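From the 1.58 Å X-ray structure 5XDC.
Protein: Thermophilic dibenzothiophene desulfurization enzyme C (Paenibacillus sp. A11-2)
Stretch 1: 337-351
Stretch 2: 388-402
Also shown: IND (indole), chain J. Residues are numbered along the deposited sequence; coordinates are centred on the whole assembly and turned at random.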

# COMPACT_ATOMS: atom_id res chain seq x y z
N LEU B 337 1.43 25.17 -12.55
CA LEU B 337 1.04 25.35 -11.16
C LEU B 337 -0.06 24.37 -10.78
O LEU B 337 0.01 23.75 -9.71
CB LEU B 337 0.59 26.78 -10.92
CG LEU B 337 0.07 27.01 -9.50
CD1 LEU B 337 1.11 26.79 -8.42
CD2 LEU B 337 -0.54 28.40 -9.37
N MET B 338 -1.06 24.21 -11.64
CA MET B 338 -2.16 23.30 -11.32
C MET B 338 -1.65 21.86 -11.17
O MET B 338 -2.12 21.12 -10.30
CB MET B 338 -3.24 23.38 -12.39
CG MET B 338 -4.49 22.55 -12.06
SD MET B 338 -5.42 23.17 -10.64
CE MET B 338 -5.29 21.77 -9.51
N VAL B 339 -0.70 21.45 -12.01
CA VAL B 339 -0.13 20.11 -11.87
C VAL B 339 0.58 19.99 -10.52
O VAL B 339 0.45 18.97 -9.84
CB VAL B 339 0.81 19.81 -13.06
CG1 VAL B 339 1.60 18.53 -12.82
CG2 VAL B 339 0.00 19.69 -14.32
N GLN B 340 1.36 21.00 -10.13
CA GLN B 340 2.06 20.94 -8.86
C GLN B 340 1.08 20.90 -7.68
O GLN B 340 1.32 20.19 -6.70
CB GLN B 340 3.01 22.13 -8.70
CG GLN B 340 4.27 22.09 -9.59
CD GLN B 340 5.24 20.94 -9.26
OE1 GLN B 340 5.64 20.74 -8.10
NE2 GLN B 340 5.64 20.20 -10.29
N VAL B 341 -0.01 21.67 -7.77
CA VAL B 341 -1.03 21.66 -6.72
C VAL B 341 -1.72 20.31 -6.67
O VAL B 341 -1.93 19.75 -5.59
CB VAL B 341 -2.04 22.80 -6.95
CG1 VAL B 341 -3.27 22.64 -6.05
CG2 VAL B 341 -1.38 24.16 -6.70
N ALA B 342 -2.11 19.79 -7.82
CA ALA B 342 -2.77 18.49 -7.88
C ALA B 342 -1.88 17.42 -7.25
O ALA B 342 -2.36 16.58 -6.48
CB ALA B 342 -3.10 18.13 -9.32
N SER B 343 -0.58 17.47 -7.54
CA SER B 343 0.34 16.50 -6.98
C SER B 343 0.35 16.59 -5.46
O SER B 343 0.26 15.57 -4.76
CB SER B 343 1.75 16.71 -7.53
OG SER B 343 1.81 16.45 -8.93
N ALA B 344 0.47 17.81 -4.92
CA ALA B 344 0.45 17.98 -3.48
C ALA B 344 -0.86 17.50 -2.88
O ALA B 344 -0.88 16.85 -1.82
CB ALA B 344 0.69 19.45 -3.13
N LYS B 345 -1.99 17.78 -3.55
CA LYS B 345 -3.28 17.34 -3.04
C LYS B 345 -3.39 15.83 -3.01
O LYS B 345 -3.95 15.26 -2.07
CB LYS B 345 -4.41 17.92 -3.87
CG LYS B 345 -5.77 17.79 -3.21
CD LYS B 345 -6.86 18.10 -4.19
CE LYS B 345 -8.20 18.01 -3.54
NZ LYS B 345 -9.26 18.11 -4.53
N ILE B 346 -2.90 15.16 -4.06
CA ILE B 346 -2.94 13.70 -4.13
C ILE B 346 -2.21 13.08 -2.95
O ILE B 346 -2.74 12.21 -2.23
CB ILE B 346 -2.36 13.22 -5.47
CG1 ILE B 346 -3.27 13.60 -6.64
CG2 ILE B 346 -2.12 11.70 -5.45
CD1 ILE B 346 -2.58 13.58 -7.98
N VAL B 347 -0.97 13.53 -2.72
CA VAL B 347 -0.18 12.99 -1.62
C VAL B 347 -0.83 13.29 -0.28
O VAL B 347 -0.90 12.42 0.60
CB VAL B 347 1.25 13.55 -1.71
CG1 VAL B 347 2.05 13.17 -0.48
CG2 VAL B 347 1.92 13.05 -2.97
N ALA B 348 -1.32 14.52 -0.09
CA ALA B 348 -1.96 14.89 1.17
C ALA B 348 -3.23 14.10 1.42
O ALA B 348 -3.52 13.72 2.57
CB ALA B 348 -2.27 16.38 1.19
N THR B 349 -4.00 13.81 0.36
CA THR B 349 -5.23 13.04 0.48
C THR B 349 -4.93 11.62 0.94
O THR B 349 -5.49 11.15 1.93
CB THR B 349 -5.98 13.01 -0.86
OG1 THR B 349 -6.43 14.34 -1.21
CG2 THR B 349 -7.20 12.08 -0.80
N ARG B 350 -4.04 10.93 0.23
CA ARG B 350 -3.70 9.57 0.62
C ARG B 350 -3.16 9.53 2.04
O ARG B 350 -3.52 8.65 2.84
CB ARG B 350 -2.67 8.97 -0.34
CG ARG B 350 -3.14 8.88 -1.80
CD ARG B 350 -4.45 8.14 -1.92
NE ARG B 350 -4.75 7.73 -3.29
CZ ARG B 350 -5.97 7.43 -3.73
NH1 ARG B 350 -7.00 7.49 -2.90
NH2 ARG B 350 -6.15 7.06 -4.99
N LEU B 351 -2.31 10.51 2.38
CA LEU B 351 -1.69 10.52 3.70
C LEU B 351 -2.74 10.67 4.80
O LEU B 351 -2.77 9.89 5.76
CB LEU B 351 -0.66 11.66 3.79
CG LEU B 351 -0.08 11.83 5.19
CD1 LEU B 351 0.61 10.55 5.63
CD2 LEU B 351 0.88 13.03 5.23
N HIS B 388 -14.52 16.20 -1.97
CA HIS B 388 -14.97 17.40 -2.67
C HIS B 388 -14.93 17.21 -4.18
O HIS B 388 -15.90 17.53 -4.89
CB HIS B 388 -14.09 18.59 -2.25
CG HIS B 388 -14.39 19.85 -2.99
ND1 HIS B 388 -13.85 20.13 -4.23
CD2 HIS B 388 -15.15 20.91 -2.65
CE1 HIS B 388 -14.27 21.32 -4.62
NE2 HIS B 388 -15.06 21.82 -3.69
N ASP B 389 -13.82 16.70 -4.69
CA ASP B 389 -13.71 16.30 -6.08
C ASP B 389 -12.79 15.08 -6.11
O ASP B 389 -11.94 14.93 -5.23
CB ASP B 389 -13.17 17.43 -6.98
CG ASP B 389 -11.88 18.03 -6.48
OD1 ASP B 389 -11.91 18.95 -5.63
OD2 ASP B 389 -10.83 17.56 -6.95
N PRO B 390 -13.00 14.18 -7.05
CA PRO B 390 -12.38 12.84 -6.94
C PRO B 390 -10.87 12.89 -7.16
O PRO B 390 -10.39 13.35 -8.19
CB PRO B 390 -13.09 12.01 -8.01
CG PRO B 390 -13.79 12.98 -8.88
CD PRO B 390 -13.99 14.25 -8.12
N VAL B 391 -10.14 12.35 -6.18
CA VAL B 391 -8.69 12.33 -6.30
C VAL B 391 -8.27 11.48 -7.50
O VAL B 391 -7.21 11.72 -8.09
CB VAL B 391 -8.06 11.84 -4.99
CG1 VAL B 391 -8.30 10.34 -4.78
CG2 VAL B 391 -6.60 12.18 -4.95
N ALA B 392 -9.10 10.52 -7.92
CA ALA B 392 -8.75 9.74 -9.10
C ALA B 392 -8.56 10.63 -10.33
O ALA B 392 -7.72 10.32 -11.19
CB ALA B 392 -9.83 8.70 -9.39
N TYR B 393 -9.33 11.71 -10.46
CA TYR B 393 -9.15 12.58 -11.62
C TYR B 393 -8.01 13.58 -11.44
O TYR B 393 -7.41 14.00 -12.45
CB TYR B 393 -10.48 13.25 -12.00
CG TYR B 393 -11.30 12.24 -12.74
CD1 TYR B 393 -11.07 11.98 -14.09
CD2 TYR B 393 -12.22 11.45 -12.08
CE1 TYR B 393 -11.76 11.00 -14.77
CE2 TYR B 393 -12.93 10.47 -12.75
CZ TYR B 393 -12.69 10.24 -14.10
OH TYR B 393 -13.38 9.26 -14.77
N LYS B 394 -7.65 13.93 -10.21
CA LYS B 394 -6.40 14.65 -10.01
C LYS B 394 -5.22 13.80 -10.43
O LYS B 394 -4.28 14.29 -11.07
CB LYS B 394 -6.26 15.09 -8.55
CG LYS B 394 -7.22 16.20 -8.15
CD LYS B 394 -6.79 17.57 -8.73
CE LYS B 394 -7.99 18.50 -8.88
NZ LYS B 394 -8.86 18.07 -10.01
N ILE B 395 -5.27 12.50 -10.12
CA ILE B 395 -4.22 11.57 -10.54
C ILE B 395 -4.17 11.49 -12.07
O ILE B 395 -3.09 11.57 -12.67
CB ILE B 395 -4.44 10.19 -9.88
CG1 ILE B 395 -4.12 10.28 -8.39
CG2 ILE B 395 -3.61 9.12 -10.57
CD1 ILE B 395 -4.69 9.13 -7.55
N ARG B 396 -5.34 11.34 -12.71
CA ARG B 396 -5.37 11.31 -14.18
C ARG B 396 -4.80 12.59 -14.77
O ARG B 396 -4.08 12.55 -15.77
CB ARG B 396 -6.80 11.09 -14.69
CG ARG B 396 -6.88 10.85 -16.21
CD ARG B 396 -8.31 10.77 -16.73
NE ARG B 396 -8.35 10.31 -18.12
CZ ARG B 396 -8.08 11.07 -19.18
NH1 ARG B 396 -7.75 12.35 -19.03
NH2 ARG B 396 -8.14 10.56 -20.40
N GLU B 397 -5.12 13.74 -14.17
CA GLU B 397 -4.63 15.01 -14.68
C GLU B 397 -3.11 15.10 -14.59
O GLU B 397 -2.45 15.54 -15.54
CB GLU B 397 -5.32 16.15 -13.93
CG GLU B 397 -6.79 16.30 -14.33
CD GLU B 397 -7.69 16.92 -13.25
OE1 GLU B 397 -7.21 17.38 -12.19
OE2 GLU B 397 -8.91 16.94 -13.50
N VAL B 398 -2.53 14.67 -13.48
CA VAL B 398 -1.07 14.68 -13.39
C VAL B 398 -0.48 13.69 -14.39
O VAL B 398 0.55 13.96 -15.02
CB VAL B 398 -0.62 14.39 -11.95
CG1 VAL B 398 0.89 14.28 -11.87
CG2 VAL B 398 -1.12 15.49 -11.01
N GLY B 399 -1.10 12.52 -14.56
CA GLY B 399 -0.57 11.55 -15.51
C GLY B 399 -0.66 12.03 -16.95
O GLY B 399 0.25 11.80 -17.75
N ASN B 400 -1.77 12.68 -17.30
CA ASN B 400 -1.96 13.20 -18.65
C ASN B 400 -0.92 14.28 -18.95
O ASN B 400 -0.42 14.38 -20.08
CB ASN B 400 -3.37 13.76 -18.78
CG ASN B 400 -3.86 13.81 -20.22
OD1 ASN B 400 -3.35 13.13 -21.11
ND2 ASN B 400 -4.89 14.63 -20.44
N TRP B 401 -0.57 15.09 -17.95
CA TRP B 401 0.52 16.04 -18.12
C TRP B 401 1.86 15.33 -18.28
O TRP B 401 2.63 15.60 -19.22
CB TRP B 401 0.56 17.01 -16.94
CG TRP B 401 1.86 17.74 -16.88
CD1 TRP B 401 2.22 18.82 -17.63
CD2 TRP B 401 2.97 17.42 -16.04
NE1 TRP B 401 3.50 19.20 -17.30
CE2 TRP B 401 3.98 18.36 -16.33
CE3 TRP B 401 3.21 16.45 -15.07
CZ2 TRP B 401 5.22 18.35 -15.68
CZ3 TRP B 401 4.43 16.44 -14.42
CH2 TRP B 401 5.42 17.38 -14.73
N PHE B 402 2.18 14.41 -17.37
CA PHE B 402 3.52 13.82 -17.41
C PHE B 402 3.72 13.01 -18.69
O PHE B 402 4.77 13.11 -19.34
CB PHE B 402 3.78 12.94 -16.20
CG PHE B 402 5.20 12.47 -16.14
CD1 PHE B 402 6.15 13.24 -15.51
CD2 PHE B 402 5.59 11.32 -16.79
CE1 PHE B 402 7.48 12.84 -15.50
CE2 PHE B 402 6.90 10.93 -16.79
CZ PHE B 402 7.84 11.68 -16.15
N1 IND J . -17.71 19.51 3.40
C2 IND J . -17.95 20.82 3.52
C3 IND J . -18.06 21.19 2.30
C4 IND J . -17.99 20.34 -0.05
C5 IND J . -17.79 19.15 -0.75
C6 IND J . -17.54 17.94 -0.07
C7 IND J . -17.49 17.92 1.32
C8 IND J . -17.69 19.09 2.03
C9 IND J . -17.94 20.32 1.33
O HOH W 1 -9.18 15.31 -5.20

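The two stretches meet as a pair of helices, 337-351 and 391-402, whose axes approach to 9.2 Å and whose N-to-C directions differ by 136°, so they run closer to antiparallel than to parallel. The CA register agrees with this: Val339 lies nearest Val398 (5.7 Å between CA atoms), Ala342 nearest Lys394 (CA to CA, 5.7 Å), and Ile346 nearest Val391 (CA to CA, 6.3 Å). The contact buries 706 Å² in total, and no hydrogen bond crosses it; the direct contacts across it are packing and one salt bridge, with a water bridge beside it.

Val391 covers the most surface, 82 Å². Its CA-to-CB bond points toward the first helix, and its methyls meet three side chains spaced along it. Val391 CG2 lies 4.0 Å from Ile346 CG1 and 4.2 Å from Thr349 CG2, while Val391 CG1 sits 3.7 Å from Arg350 NH1, over one face of the guanidinium. The methyl thus packs against the flat face of that group. Arg350 also extends to Ile395, with Arg350 NH2 3.6 Å from Ile395 CD1, but there the approach is oblique.

Ile346, with 78 Å² covered, is a knob in a hole. Its CA-to-CB bond points sideways, yet the side chain, with chi1 at -69° (m) and chi2 at 161° (t), brings its end nearer to the second helix, into the hole formed by Val391, Lys394, Ile395 and Val398. The tip reaches the backbone itself: Ile346 CD1 is 3.6 Å from Lys394 O and 3.6 Å from Ile395 N. The same Ile346 CD1 lies 3.7 Å from Ile395 CG1 and 3.9 Å from Val398 CG2. The packing is reciprocal, because Val398 sits among Val339, Ala342, Ser343 and Ile346. Ala342 also packs here, its CB 3.7 Å from Val398 CG2. Ser343 directs its polar end back into its own helix, Ser343 OG donating to Val339 O at 3.0 Å.

Val339, at 75 Å², anchors the other end of the contact. Val339 CG1 lies 3.5 Å from Trp401 CE3 and 3.8 Å from the centroid of the Trp401 six-membered ring, 26° off the ring normal, which places the methyl over the face in a CH-pi contact.

Two lysines, Lys345 and Lys394, take part in the salt bridges. Lys345, extended with all four chi angles in t, carries its NZ to 2.9 Å from Asp389 OD2, forming the salt bridge between the stretches. Water 1 reinforces this link, accepting from Lys345 NZ at 2.9 Å and donating to Asp389 O at 2.8 Å. Asp389 is further held by His388, whose ND1 donates to OD1 of Asp389 at 2.7 Å. Lys394 packs its aliphatic portion against Ala342, Lys394 CD to Ala342 CB at 3.8 Å, while Lys394 NZ forms a hydrogen-bonded salt bridge with Glu397 OE1 at 2.8 Å within its own stretch. Its carbon chain thus contributes to the interface while its charge is paired alongside.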